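Inactive Zymogen C11 Protease (Parabacteroides distasonis, PDB 6MZO) is the inactive zymogen of a clostripain-like cysteine protease, a clan CD peptidase that probably hydrolyses peptide bonds once activated. Local coordinates at residues 30-35 with 193-198; 35-40 with 64-69. One frame throughout, in Å; residues are numbered along the deposited sequence.

Interaction 1. Residues 30-35 with 193-198; sequences SQNLRA and FPYQTI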
loop_
_atom_site.group_PDB
_atom_site.type_symbol
_atom_site.label_atom_id
_atom_site.label_comp_id
_atom_site.label_asym_id
_atom_site.label_seq_id
_atom_site.Cartn_x
_atom_site.Cartn_y
_atom_site.Cartn_z
ATOM N N SER A 30 10.209 8.957 13.291
ATOM C CA SER A 30 11.633 9.042 13.702
ATOM C C SER A 30 12.379 7.709 13.641
ATOM O O SER A 30 13.556 7.656 13.185
ATOM C CB SER A 30 11.766 9.593 15.143
ATOM O OG SER A 30 11.125 10.844 15.276
ATOM N N GLN A 31 11.753 6.626 14.102
ATOM C CA GLN A 31 12.388 5.293 13.997
ATOM C C GLN A 31 12.637 4.893 12.567
ATOM O O GLN A 31 13.701 4.356 12.244
ATOM C CB GLN A 31 11.502 4.221 14.647
ATOM C CG GLN A 31 12.073 2.833 14.643
ATOM C CD GLN A 31 11.163 1.849 15.402
ATOM O OE1 GLN A 31 10.346 2.252 16.243
ATOM N NE2 GLN A 31 11.297 0.562 15.094
ATOM N N ASN A 32 11.663 5.170 11.689
ATOM C CA ASN A 32 11.866 4.853 10.269
ATOM C C ASN A 32 12.944 5.696 9.651
ATOM O O ASN A 32 13.686 5.195 8.794
ATOM C CB ASN A 32 10.567 5.032 9.489
ATOM C CG ASN A 32 9.676 3.846 9.682
ATOM O OD1 ASN A 32 10.153 2.704 9.654
ATOM N ND2 ASN A 32 8.422 4.092 9.978
ATOM N N LEU A 33 13.029 6.952 10.029
ATOM C CA LEU A 33 14.135 7.797 9.473
ATOM C C LEU A 33 15.508 7.226 9.892
ATOM O O LEU A 33 16.455 7.171 9.117
ATOM C CB LEU A 33 14.008 9.245 9.945
ATOM C CG LEU A 33 12.960 9.954 9.061
ATOM C CD1 LEU A 33 12.569 11.256 9.750
ATOM C CD2 LEU A 33 13.589 10.241 7.706
ATOM N N ARG A 34 15.602 6.740 11.124
ATOM C CA ARG A 34 16.816 6.077 11.566
ATOM C C ARG A 34 17.123 4.838 10.686
ATOM O O ARG A 34 18.295 4.603 10.287
ATOM C CB ARG A 34 16.671 5.691 13.078
ATOM C CG ARG A 34 17.900 4.954 13.637
ATOM C CD ARG A 34 17.782 3.440 13.564
ATOM N NE ARG A 34 16.914 2.936 14.616
ATOM C CZ ARG A 34 16.014 1.966 14.511
ATOM N NH1 ARG A 34 15.318 1.621 15.611
ATOM N NH2 ARG A 34 15.818 1.326 13.350
ATOM N N ALA A 35 16.094 4.017 10.394
ATOM C CA ALA A 35 16.299 2.828 9.590
ATOM C C ALA A 35 16.742 3.215 8.147
ATOM O O ALA A 35 17.596 2.540 7.575
ATOM C CB ALA A 35 14.998 1.985 9.547
ATOM N N PHE A 193 7.951 -0.877 7.079
ATOM C CA PHE A 193 8.904 -1.639 6.277
ATOM C C PHE A 193 10.326 -1.594 6.861
ATOM O O PHE A 193 10.696 -0.673 7.619
ATOM C CB PHE A 193 8.945 -1.149 4.815
ATOM C CG PHE A 193 7.918 -1.756 3.946
ATOM C CD1 PHE A 193 6.586 -1.566 4.208
ATOM C CD2 PHE A 193 8.323 -2.549 2.847
ATOM C CE1 PHE A 193 5.597 -2.149 3.324
ATOM C CE2 PHE A 193 7.377 -3.139 2.009
ATOM C CZ PHE A 193 6.019 -2.909 2.229
ATOM N N PRO A 194 11.150 -2.597 6.516
ATOM C CA PRO A 194 12.527 -2.646 7.049
ATOM C C PRO A 194 13.430 -1.797 6.171
ATOM O O PRO A 194 14.185 -2.299 5.315
ATOM C CB PRO A 194 12.864 -4.141 6.967
ATOM C CG PRO A 194 12.100 -4.624 5.714
ATOM C CD PRO A 194 10.730 -3.875 5.887
ATOM N N TYR A 195 13.285 -0.483 6.332
ATOM C CA TYR A 195 14.018 0.405 5.427
ATOM C C TYR A 195 15.476 0.105 5.526
ATOM O O TYR A 195 16.235 0.316 4.551
ATOM C CB TYR A 195 13.739 1.918 5.745
ATOM C CG TYR A 195 12.293 2.232 5.401
ATOM C CD1 TYR A 195 11.924 2.358 4.063
ATOM C CD2 TYR A 195 11.308 2.237 6.366
ATOM C CE1 TYR A 195 10.580 2.581 3.695
ATOM C CE2 TYR A 195 9.942 2.452 6.021
ATOM C CZ TYR A 195 9.606 2.598 4.664
ATOM O OH TYR A 195 8.309 2.755 4.319
ATOM N N GLN A 196 15.947 -0.391 6.687
ATOM C CA GLN A 196 17.406 -0.565 6.794
ATOM C C GLN A 196 17.964 -1.675 5.890
ATOM O O GLN A 196 19.214 -1.759 5.745
ATOM C CB GLN A 196 17.754 -0.853 8.266
ATOM C CG GLN A 196 17.316 -2.262 8.758
ATOM C CD GLN A 196 15.836 -2.426 9.076
ATOM O OE1 GLN A 196 15.004 -1.509 9.015
ATOM N NE2 GLN A 196 15.489 -3.672 9.466
ATOM N N THR A 197 17.094 -2.433 5.223
ATOM C CA THR A 197 17.587 -3.484 4.347
ATOM C C THR A 197 17.125 -3.297 2.903
ATOM O O THR A 197 17.563 -4.070 2.034
ATOM C CB THR A 197 17.142 -4.928 4.780
ATOM O OG1 THR A 197 15.709 -5.067 4.790
ATOM C CG2 THR A 197 17.699 -5.289 6.131
ATOM N N ILE A 198 16.212 -2.379 2.614
ATOM C CA ILE A 198 15.657 -2.295 1.230
ATOM C C ILE A 198 16.130 -1.077 0.404
ATOM O O ILE A 198 15.634 -0.852 -0.728
ATOM C CB ILE A 198 14.130 -2.244 1.193
ATOM C CG1 ILE A 198 13.606 -1.121 2.089
ATOM C CG2 ILE A 198 13.611 -3.649 1.793
ATOM C CD1 ILE A 198 12.038 -0.807 1.803
HETATM O O HOH W 1 11.588 0.631 9.746
#
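Asn-32 and Ala-35 of helix 26-43 meet Tyr-195 and Gln-196 of segment 193-198, a contact of helix 26-43 with a later part of the chain within the alpha/beta fold of this clan CD peptidase. Tyr-195 is the long side chain of the contact. Its CB lies 4.0 Å from Ala-35 CB, methyl to methylene. CG stands beside the backbone N (chi1 -68°), and the CD2-CE2 edge of the ring meets Asn-32. There CD2 and CE2 turn their rim to Asn-32 OD1, which sits in the ring plane 3.5 Å from CD2, with the amide and ring planes 82° apart; this edge approach would place the oxygen near the weakly positive ring hydrogens. One ring face carries Phe-193 CB, displaced toward the rim, and at the far end Tyr-195 OH is hydrogen-bonded to Asp-161 OD2. The amide of Asn-32 is engaged at both ends: ND2 bonds to Asn-191 O, while OD1 and Phe-193 O share a water that donates to each, at 2.5 Å from Asn-32 OD1. An alanine in place of Asn-32 would probably leave that water with one acceptor fewer and Asn-191 O without this donor. Ala-35 is the tight point of the backbones, its CA 4.5 Å from Gln-196 CA. The Gln-196 chain is bent, with its OE1 3.5 Å from Ala-35 CB. Ala-35 O receives a CA-H...O contact from Gln-196 CA at 3.2 Å, with 125° at the hydrogen.

Interaction 2. Residues 35-40 with 64-69; sequences AIKEGI and FQLKLE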
loop_
_atom_site.group_PDB
_atom_site.type_symbol
_atom_site.label_atom_id
_atom_site.label_comp_id
_atom_site.label_asym_id
_atom_site.label_seq_id
_atom_site.Cartn_x
_atom_site.Cartn_y
_atom_site.Cartn_z
ATOM N N ALA A 35 16.094 4.017 10.394
ATOM C CA ALA A 35 16.299 2.828 9.590
ATOM C C ALA A 35 16.742 3.215 8.147
ATOM O O ALA A 35 17.596 2.540 7.575
ATOM C CB ALA A 35 14.998 1.985 9.547
ATOM N N ILE A 36 16.133 4.257 7.598
ATOM C CA ILE A 36 16.476 4.713 6.246
ATOM C C ILE A 36 17.907 5.163 6.232
ATOM O O ILE A 36 18.660 4.813 5.275
ATOM C CB ILE A 36 15.545 5.887 5.812
ATOM C CG1 ILE A 36 14.143 5.322 5.545
ATOM C CG2 ILE A 36 16.122 6.671 4.577
ATOM C CD1 ILE A 36 13.037 6.422 5.582
ATOM N N LYS A 37 18.306 5.956 7.221
ATOM C CA LYS A 37 19.738 6.401 7.228
ATOM C C LYS A 37 20.696 5.222 7.354
ATOM O O LYS A 37 21.746 5.194 6.695
ATOM C CB LYS A 37 19.967 7.387 8.364
ATOM C CG LYS A 37 19.255 8.708 8.150
ATOM C CD LYS A 37 18.910 9.432 9.487
ATOM C CE LYS A 37 20.055 10.013 10.118
ATOM N NZ LYS A 37 19.634 10.755 11.434
ATOM N N GLU A 38 20.358 4.224 8.181
ATOM C CA GLU A 38 21.236 3.057 8.262
ATOM C C GLU A 38 21.252 2.292 6.930
ATOM O O GLU A 38 22.317 1.729 6.539
ATOM C CB GLU A 38 20.816 2.089 9.403
ATOM C CG GLU A 38 21.074 2.807 10.740
ATOM C CD GLU A 38 20.914 1.921 11.939
ATOM O OE1 GLU A 38 20.230 0.898 11.840
ATOM O OE2 GLU A 38 21.483 2.239 12.984
ATOM N N GLY A 39 20.113 2.244 6.269
ATOM C CA GLY A 39 20.021 1.497 5.006
ATOM C C GLY A 39 20.855 2.181 3.917
ATOM O O GLY A 39 21.534 1.486 3.131
ATOM N N ILE A 40 20.767 3.518 3.830
ATOM C CA ILE A 40 21.644 4.173 2.838
ATOM C C ILE A 40 23.075 3.924 3.140
ATOM O O ILE A 40 23.890 3.749 2.186
ATOM C CB ILE A 40 21.390 5.721 2.844
ATOM C CG1 ILE A 40 19.916 5.983 2.467
ATOM C CG2 ILE A 40 22.413 6.455 1.949
ATOM C CD1 ILE A 40 19.574 7.484 2.935
ATOM N N PHE A 64 13.445 17.134 2.588
ATOM C CA PHE A 64 14.910 17.152 2.712
ATOM C C PHE A 64 15.480 15.982 1.933
ATOM O O PHE A 64 14.833 14.975 1.712
ATOM C CB PHE A 64 15.386 17.104 4.180
ATOM C CG PHE A 64 14.772 15.955 5.032
ATOM C CD1 PHE A 64 13.562 16.153 5.672
ATOM C CD2 PHE A 64 15.473 14.756 5.205
ATOM C CE1 PHE A 64 12.990 15.141 6.502
ATOM C CE2 PHE A 64 14.939 13.725 6.018
ATOM C CZ PHE A 64 13.701 13.933 6.674
ATOM N N GLN A 65 16.714 16.139 1.522
ATOM C CA GLN A 65 17.460 15.096 0.840
ATOM C C GLN A 65 18.346 14.390 1.868
ATOM O O GLN A 65 18.880 15.002 2.844
ATOM C CB GLN A 65 18.283 15.752 -0.297
ATOM C CG GLN A 65 19.179 14.675 -0.982
ATOM C CD GLN A 65 19.976 15.253 -2.165
ATOM O OE1 GLN A 65 20.226 16.495 -2.265
ATOM N NE2 GLN A 65 20.384 14.358 -3.066
ATOM N N LEU A 66 18.521 13.085 1.675
ATOM C CA LEU A 66 19.515 12.358 2.448
ATOM C C LEU A 66 20.509 11.868 1.455
ATOM O O LEU A 66 20.108 11.224 0.474
ATOM C CB LEU A 66 18.934 11.153 3.151
ATOM C CG LEU A 66 17.992 11.506 4.280
ATOM C CD1 LEU A 66 17.382 10.209 4.904
ATOM C CD2 LEU A 66 18.693 12.350 5.396
ATOM N N LYS A 67 21.775 12.110 1.686
ATOM C CA LYS A 67 22.758 11.596 0.779
ATOM C C LYS A 67 23.990 11.110 1.515
ATOM O O LYS A 67 24.161 11.392 2.650
ATOM C CB LYS A 67 23.116 12.632 -0.257
ATOM C CG LYS A 67 23.888 13.770 0.324
ATOM C CD LYS A 67 24.014 14.929 -0.642
ATOM C CE LYS A 67 24.432 14.501 -2.015
ATOM N NZ LYS A 67 24.606 15.659 -2.919
ATOM N N LEU A 68 24.789 10.312 0.840
ATOM C CA LEU A 68 26.018 9.828 1.393
ATOM C C LEU A 68 27.131 10.789 1.073
ATOM O O LEU A 68 27.262 11.216 0.001
ATOM C CB LEU A 68 26.382 8.483 0.804
ATOM C CG LEU A 68 26.046 7.260 1.616
ATOM C CD1 LEU A 68 26.603 6.008 0.988
ATOM C CD2 LEU A 68 26.475 7.374 3.058
ATOM N N GLU A 69 27.935 11.089 2.053
ATOM C CA GLU A 69 29.041 11.958 1.857
ATOM C C GLU A 69 30.157 11.312 2.632
ATOM O O GLU A 69 30.056 11.134 3.798
ATOM C CB GLU A 69 28.671 13.328 2.374
ATOM C CG GLU A 69 29.782 14.232 2.738
ATOM C CD GLU A 69 29.275 15.491 3.403
ATOM O OE1 GLU A 69 29.665 15.682 4.562
ATOM O OE2 GLU A 69 28.521 16.235 2.756
#
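In the beta-alpha-beta unit of strand 14-19, helix 26-43 and strand 49-54, the helix reaches past its own two strands, and Ile-36 and Ile-40 press on Leu-66 and Leu-68 of strand 62-69. Helix segment 35-40 and strand segment 64-69 run in roughly the same direction, 33° apart, with 9.3 Å between their axes. Leu-66 points at the helix and meets three of its residues. Its CB meets Ile-40 CD1 at 3.7 Å, and its CD1 rests against Ile-36 CG2 at 3.8 Å, each isoleucine crossing the leucine at about a right angle. The aliphatic part of Lys-37 joins at the margin, where CG lies 4.0 Å from Leu-66 CD1. Ile-36 sends CG2 to this leucine because that branch stands anti to the backbone N, while CG1 lies beside the N (chi1 -72°). Two residues further along the strand, Leu-68 and Ile-40 slide past each other in opposite directions. Here Ile-40 CG2 touches Leu-68 CG at 3.7 Å, and Leu-68 CD1 rests against the backbone oxygen of Ile-40. Across the two segments the contact is held by apolar packing, without a hydrogen bond. Ile-36 and Ile-40 also lie on Leu-50, and Ile-40 on Ile-73, so one helix face spans neighbouring strands, the arrangement of a three-layer alpha/beta/alpha fold in which helices cover a central sheet.

How the interactions relate
From the N terminus, strand 14-19 leads into helix 26-43, which carries the first segments of both contacts and has Ala-35 in each. Interaction 2 closes first, when the chain returns through strand 49-54 to strand 62-69. Interaction 1 closes much later, at segment 193-198, on helix 195-203, after most of the central strands have been laid down, and so interaction 2 is nested inside its loop. Their centres are 10 Å apart, and they touch: Tyr-195 CB packs on Ile-36 CG1, and Leu-33 CD2 on Phe-64 CZ. Helix 26-43 thus ties the edge of the sheet that holds strands 62-69 and 72-80 to a helix from the later half of the fold.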